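Local coordinates for serine-threonine phosphatase 2C (Toxoplasma gondii, PDB 2I44), which probably removes phosphate from phosphoserine and phosphothreonine in proteins, as a metal-dependent phosphatase of the PP2C family, and binds calcium ions, at residues Ile262-Thr265 against Asp266-Asp270; Ala294-Glu297 against Met298-Glu302. All coordinates share one frame; numbering follows the deposited sequence.

Interaction 1 (Ile262-Thr265 against Asp266-Asp270); sequences ILAT and DGLWD. With CA (calcium ion), chain D.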
ATOM      1  N   ILE A 262      -7.610  -6.839   3.711  1.00 18.59           N
ATOM      2  CA  ILE A 262      -7.481  -5.623   4.501  1.00 17.48           C
ATOM      3  C   ILE A 262      -6.204  -4.878   4.146  1.00 17.97           C
ATOM      4  O   ILE A 262      -5.100  -5.399   4.326  1.00 17.56           O
ATOM      5  CB  ILE A 262      -7.448  -5.937   6.021  1.00 17.93           C
ATOM      6  CG1 ILE A 262      -8.732  -6.657   6.439  1.00 17.99           C
ATOM      7  CG2 ILE A 262      -7.275  -4.646   6.819  1.00 15.66           C
ATOM      8  CD1 ILE A 262      -8.746  -7.085   7.896  1.00 17.89           C
ATOM      9  N   LEU A 263      -6.356  -3.668   3.626  1.00 16.56           N
ATOM     10  CA  LEU A 263      -5.200  -2.848   3.299  1.00 16.30           C
ATOM     11  C   LEU A 263      -5.111  -1.837   4.435  1.00 15.37           C
ATOM     12  O   LEU A 263      -6.102  -1.181   4.762  1.00 18.41           O
ATOM     13  CB  LEU A 263      -5.387  -2.128   1.956  1.00 15.17           C
ATOM     14  CG  LEU A 263      -5.523  -2.990   0.692  1.00 18.91           C
ATOM     15  CD1 LEU A 263      -6.962  -3.453   0.532  1.00 16.89           C
ATOM     16  CD2 LEU A 263      -5.095  -2.186  -0.536  1.00 16.88           C
ATOM     17  N   ALA A 264      -3.938  -1.716   5.046  1.00 13.31           N
ATOM     18  CA  ALA A 264      -3.777  -0.787   6.155  1.00 14.44           C
ATOM     19  C   ALA A 264      -2.335  -0.333   6.381  1.00 12.47           C
ATOM     20  O   ALA A 264      -1.382  -0.986   5.953  1.00 11.95           O
ATOM     21  CB  ALA A 264      -4.329  -1.425   7.429  1.00 10.92           C
ATOM     22  N   THR A 265      -2.183   0.797   7.057  1.00 14.28           N
ATOM     23  CA  THR A 265      -0.860   1.329   7.368  1.00 14.28           C
ATOM     24  C   THR A 265      -0.344   0.675   8.647  1.00 15.64           C
ATOM     25  O   THR A 265      -1.097  -0.031   9.341  1.00 14.92           O
ATOM     26  CB  THR A 265      -0.906   2.856   7.565  1.00 13.62           C
ATOM     27  OG1 THR A 265      -1.847   3.182   8.592  1.00 18.43           O
ATOM     28  CG2 THR A 265      -1.324   3.535   6.280  1.00 11.70           C
ATOM     29  N   ASP A 266       0.930   0.910   8.964  1.00 16.34           N
ATOM     30  CA  ASP A 266       1.521   0.329  10.160  1.00 14.93           C
ATOM     31  C   ASP A 266       0.854   0.876  11.405  1.00 15.21           C
ATOM     32  O   ASP A 266       1.038   0.356  12.503  1.00 13.36           O
ATOM     33  CB  ASP A 266       3.044   0.562  10.205  1.00 18.05           C
ATOM     34  CG  ASP A 266       3.432   2.038  10.272  1.00 18.91           C
ATOM     35  OD1 ASP A 266       2.546   2.916  10.308  1.00 19.18           O
ATOM     36  OD2 ASP A 266       4.647   2.316  10.285  1.00 23.34           O
ATOM     37  N   GLY A 267       0.063   1.929  11.225  1.00 16.65           N
ATOM     38  CA  GLY A 267      -0.662   2.510  12.345  1.00 13.10           C
ATOM     39  C   GLY A 267      -1.590   1.449  12.917  1.00 14.89           C
ATOM     40  O   GLY A 267      -1.992   1.506  14.088  1.00 13.74           O
ATOM     41  N   LEU A 268      -1.940   0.477  12.076  1.00 14.01           N
ATOM     42  CA  LEU A 268      -2.787  -0.636  12.492  1.00 14.24           C
ATOM     43  C   LEU A 268      -1.954  -1.877  12.824  1.00 14.55           C
ATOM     44  O   LEU A 268      -2.142  -2.507  13.865  1.00 15.23           O
ATOM     45  CB  LEU A 268      -3.786  -1.012  11.392  1.00 14.94           C
ATOM     46  CG  LEU A 268      -4.476  -2.362  11.653  1.00 18.57           C
ATOM     47  CD1 LEU A 268      -5.396  -2.242  12.875  1.00 15.58           C
ATOM     48  CD2 LEU A 268      -5.277  -2.798  10.438  1.00 20.05           C
ATOM     49  N   TRP A 269      -1.025  -2.218  11.935  1.00 14.38           N
ATOM     50  CA  TRP A 269      -0.207  -3.415  12.097  1.00 14.90           C
ATOM     51  C   TRP A 269       0.810  -3.411  13.237  1.00 14.82           C
ATOM     52  O   TRP A 269       1.162  -4.466  13.746  1.00 12.61           O
ATOM     53  CB  TRP A 269       0.481  -3.731  10.768  1.00 15.92           C
ATOM     54  CG  TRP A 269      -0.507  -3.856   9.640  1.00 14.88           C
ATOM     55  CD1 TRP A 269      -0.472  -3.204   8.438  1.00 15.04           C
ATOM     56  CD2 TRP A 269      -1.668  -4.694   9.610  1.00 12.87           C
ATOM     57  NE1 TRP A 269      -1.538  -3.587   7.662  1.00 11.62           N
ATOM     58  CE2 TRP A 269      -2.287  -4.503   8.355  1.00 14.35           C
ATOM     59  CE3 TRP A 269      -2.245  -5.590  10.520  1.00 14.99           C
ATOM     60  CZ2 TRP A 269      -3.460  -5.177   7.984  1.00 15.30           C
ATOM     61  CZ3 TRP A 269      -3.420  -6.265  10.150  1.00 15.42           C
ATOM     62  CH2 TRP A 269      -4.010  -6.052   8.891  1.00 16.21           C
ATOM     63  N   ASP A 270       1.295  -2.246  13.637  1.00 15.24           N
ATOM     64  CA  ASP A 270       2.246  -2.230  14.739  1.00 18.23           C
ATOM     65  C   ASP A 270       1.548  -2.722  16.006  1.00 17.97           C
ATOM     66  O   ASP A 270       2.194  -3.156  16.955  1.00 15.71           O
ATOM     67  CB  ASP A 270       2.825  -0.827  14.950  1.00 20.23           C
ATOM     68  CG  ASP A 270       3.832  -0.443  13.870  1.00 24.09           C
ATOM     69  OD1 ASP A 270       4.367  -1.362  13.202  1.00 25.02           O
ATOM     70  OD2 ASP A 270       4.103   0.767  13.698  1.00 27.48           O
TER
HETATM   71 CA    CA D 401       2.594   5.213   9.972  1.00 26.90          CA
HETATM   72  O   HOH W   1       4.488   4.832   9.905  1.00 28.30           O
HETATM   73  O   HOH W   2       0.315   5.277   9.536  1.00 15.94           O
HETATM   74  O   HOH W   3       2.785   7.296  10.131  1.00 18.46           O

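Interaction 2 (Ala294-Glu297 against Met298-Glu302); sequences ALVE and MTLAE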
ATOM      1  N   ALA A 294     -14.228  -0.320  12.816  1.00 24.24           N
ATOM      2  CA  ALA A 294     -14.001  -1.214  13.942  1.00 24.27           C
ATOM      3  C   ALA A 294     -12.497  -1.422  14.118  1.00 23.23           C
ATOM      4  O   ALA A 294     -11.982  -1.357  15.231  1.00 21.81           O
ATOM      5  CB  ALA A 294     -14.701  -2.548  13.708  1.00 24.36           C
ATOM      6  N   LEU A 295     -11.795  -1.659  13.013  1.00 21.87           N
ATOM      7  CA  LEU A 295     -10.349  -1.864  13.062  1.00 21.00           C
ATOM      8  C   LEU A 295      -9.617  -0.651  13.625  1.00 21.10           C
ATOM      9  O   LEU A 295      -8.687  -0.794  14.414  1.00 19.88           O
ATOM     10  CB  LEU A 295      -9.806  -2.181  11.664  1.00 21.18           C
ATOM     11  CG  LEU A 295     -10.059  -3.592  11.135  1.00 20.62           C
ATOM     12  CD1 LEU A 295      -9.636  -3.697   9.682  1.00 21.56           C
ATOM     13  CD2 LEU A 295      -9.294  -4.584  11.990  1.00 20.93           C
ATOM     14  N   VAL A 296     -10.031   0.546  13.220  1.00 20.90           N
ATOM     15  CA  VAL A 296      -9.373   1.753  13.704  1.00 21.32           C
ATOM     16  C   VAL A 296      -9.701   2.053  15.170  1.00 22.13           C
ATOM     17  O   VAL A 296      -8.797   2.301  15.973  1.00 19.73           O
ATOM     18  CB  VAL A 296      -9.738   2.987  12.833  1.00 21.26           C
ATOM     19  CG1 VAL A 296      -9.162   4.262  13.450  1.00 17.34           C
ATOM     20  CG2 VAL A 296      -9.200   2.800  11.413  1.00 19.09           C
ATOM     21  N   GLU A 297     -10.980   2.017  15.526  1.00 22.94           N
ATOM     22  CA  GLU A 297     -11.372   2.314  16.903  1.00 25.09           C
ATOM     23  C   GLU A 297     -10.816   1.299  17.908  1.00 25.05           C
ATOM     24  O   GLU A 297     -10.403   1.678  19.003  1.00 23.63           O
ATOM     25  CB  GLU A 297     -12.899   2.420  17.004  1.00 25.04           C
ATOM     26  CG  GLU A 297     -13.478   3.418  15.999  1.00 29.41           C
ATOM     27  CD  GLU A 297     -14.903   3.845  16.310  1.00 31.47           C
ATOM     28  OE1 GLU A 297     -15.723   2.973  16.666  1.00 33.13           O
ATOM     29  OE2 GLU A 297     -15.204   5.055  16.185  1.00 32.74           O
HETATM   30  N   MSE A 298     -10.794   0.023  17.524  1.00 26.51           N
HETATM   31  CA  MSE A 298     -10.265  -1.039  18.381  1.00 28.86           C
HETATM   32  C   MSE A 298      -8.776  -0.801  18.638  1.00 27.93           C
HETATM   33  O   MSE A 298      -8.290  -0.991  19.752  1.00 27.44           O
HETATM   34  CB  MSE A 298     -10.434  -2.406  17.709  1.00 35.27           C
HETATM   35  CG  MSE A 298     -11.867  -2.902  17.575  1.00 43.61           C
HETATM   36 SE   MSE A 298     -12.554  -3.638  19.199  1.00 61.63          SE
HETATM   37  CE  MSE A 298     -12.175  -5.498  18.874  1.00 52.18           C
ATOM     38  N   THR A 299      -8.061  -0.394  17.592  1.00 24.12           N
ATOM     39  CA  THR A 299      -6.633  -0.122  17.677  1.00 22.49           C
ATOM     40  C   THR A 299      -6.366   1.068  18.587  1.00 23.21           C
ATOM     41  O   THR A 299      -5.451   1.032  19.409  1.00 22.69           O
ATOM     42  CB  THR A 299      -6.044   0.164  16.275  1.00 21.69           C
ATOM     43  OG1 THR A 299      -6.152  -1.018  15.473  1.00 19.04           O
ATOM     44  CG2 THR A 299      -4.578   0.583  16.368  1.00 19.66           C
ATOM     45  N   LEU A 300      -7.170   2.118  18.439  1.00 23.08           N
ATOM     46  CA  LEU A 300      -7.027   3.317  19.253  1.00 24.60           C
ATOM     47  C   LEU A 300      -7.311   3.031  20.728  1.00 24.79           C
ATOM     48  O   LEU A 300      -6.628   3.553  21.609  1.00 25.46           O
ATOM     49  CB  LEU A 300      -7.959   4.415  18.734  1.00 26.32           C
ATOM     50  CG  LEU A 300      -7.545   5.072  17.412  1.00 27.64           C
ATOM     51  CD1 LEU A 300      -8.673   5.929  16.852  1.00 25.39           C
ATOM     52  CD2 LEU A 300      -6.308   5.918  17.651  1.00 27.86           C
ATOM     53  N   ALA A 301      -8.309   2.199  20.995  1.00 24.68           N
ATOM     54  CA  ALA A 301      -8.651   1.850  22.366  1.00 26.19           C
ATOM     55  C   ALA A 301      -7.482   1.111  23.018  1.00 27.06           C
ATOM     56  O   ALA A 301      -7.111   1.398  24.153  1.00 27.71           O
ATOM     57  CB  ALA A 301      -9.897   0.976  22.385  1.00 25.24           C
ATOM     58  N   GLU A 302      -6.900   0.165  22.288  1.00 27.24           N
ATOM     59  CA  GLU A 302      -5.774  -0.611  22.793  1.00 26.89           C
ATOM     60  C   GLU A 302      -4.583   0.290  23.084  1.00 26.82           C
ATOM     61  O   GLU A 302      -3.891   0.118  24.093  1.00 27.83           O
ATOM     62  CB  GLU A 302      -5.368  -1.675  21.774  1.00 27.03           C
ATOM     63  CG  GLU A 302      -4.182  -2.536  22.195  1.00 25.44           C
ATOM     64  CD  GLU A 302      -4.403  -3.227  23.532  1.00 26.32           C
ATOM     65  OE1 GLU A 302      -5.563  -3.579  23.838  1.00 25.73           O
ATOM     66  OE2 GLU A 302      -3.420  -3.428  24.274  1.00 26.02           O
TER

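Interaction 1 (Ile262-Thr265 against Asp266-Asp270)
At the metal centre of the PP2C fold, strand 258-264 runs through Thr-265 into the short helix 266-269, and Ala-264 and Thr-265 meet Leu-268 and Trp-269 round the turn. Thr-265 is the N-cap. Its OG1 lies between the backbone N and the carbonyl carbon (chi1 57°), and it accepts a weak capping bond from Gly-267 N, which is doubtful because that nitrogen is not securely placed; the hydrogen bond to Asp-38 is the stronger one. Thr-265 O takes Leu-268 N at 2.9 Å, and a weaker bond from Trp-269 N.

The indole folds back along the strand. Trp-269 NE1 makes a weak bond to Ala-264 O at 3.1 Å, at the ring edge, and also bonds to Arg-159 O. Ile-262 CG2 meets Trp-269 CZ2 at 4.0 Å. Leu-268 CD2 sits over one face of the indole, offset toward the rim, and presses on Ala-264 CB at 3.4 Å, a tight contact.

Asp-266 turns the other way. Asp-266 OD1 binds calcium at 2.3 Å, and OD2 accepts from a metal-bound water. Asp-60 and Asp-311 bind the same ion.

The strand pairs with strands 159-166 and 313-320. Helix 274-286 packs on Ile-262 and Trp-269, while helix 291-305 touches Ile-262 and Leu-268.

Interaction 2 (Ala294-Glu297 against Met298-Glu302)
Val-296 and Leu-300, like Leu-295 and Thr-299, meet one turn apart along helix 291-305, in the i to i+4 pattern of an alpha helix. Val-296 O accepts from Leu-300 N at 3.0 Å. Glu-297 O accepts from Ala-301 N at 2.9 Å. Met-298 N bonds to Ala-294 O, though the place of that oxygen in the model is less certain.

Leu-295 O is gripped twice. Thr-299 N bonds to Leu-295 O at 3.3 Å. The hydroxyl of the same residue donates to it as well, so the polar end of this buried side chain is satisfied by its own helix. Thr-299 OG1 lies beside the backbone N and anti to the carbonyl carbon (chi1 -65°), which turns it back toward the preceding turn.

Val-296 and Leu-300 lie side by side and point the same way. Val-296 CG1 touches Leu-300 CD1 at 3.8 Å, and Leu-300 CG rests 3.4 Å from Val-296 O.

Further out, the helix is set against the sheet and a second helix. Leu-295 packs on Ala-315 and Thr-317 of strand 313-320 and on Ala-277 and Ile-280 of helix 274-286. Val-296 meets Phe-27 of strand 22-29. Ile-313 touches both Thr-299 and Leu-300. The hydroxyl bond is the shorter of the two on the Leu-295 carbonyl: Thr-299 OG1 stands 2.8 Å from Leu-295 O, nearly in line with that carbonyl bond.

How the interactions relate
Interactions 1 and 2 follow in series along the chain, and their centres are about 11 Å apart. They touch directly. Ile-262 CG2 meets Leu-295 CD1 at 3.8 Å, and Gly-267 O lies 3.6 Å from Thr-299 CG2. Leu-268 CD1 also packs near Thr-299. Thus one side of helix 291-305 lies against the strand-to-helix turn that carries Asp-266. Interaction 1 holds a calcium ligand. Interaction 2 lies farther from the metal: the Thr-299 side chain is about 10 Å from that of Asp-266, about 8 Å from that of Asp-311 and about 11 Å from a bound calcium ion.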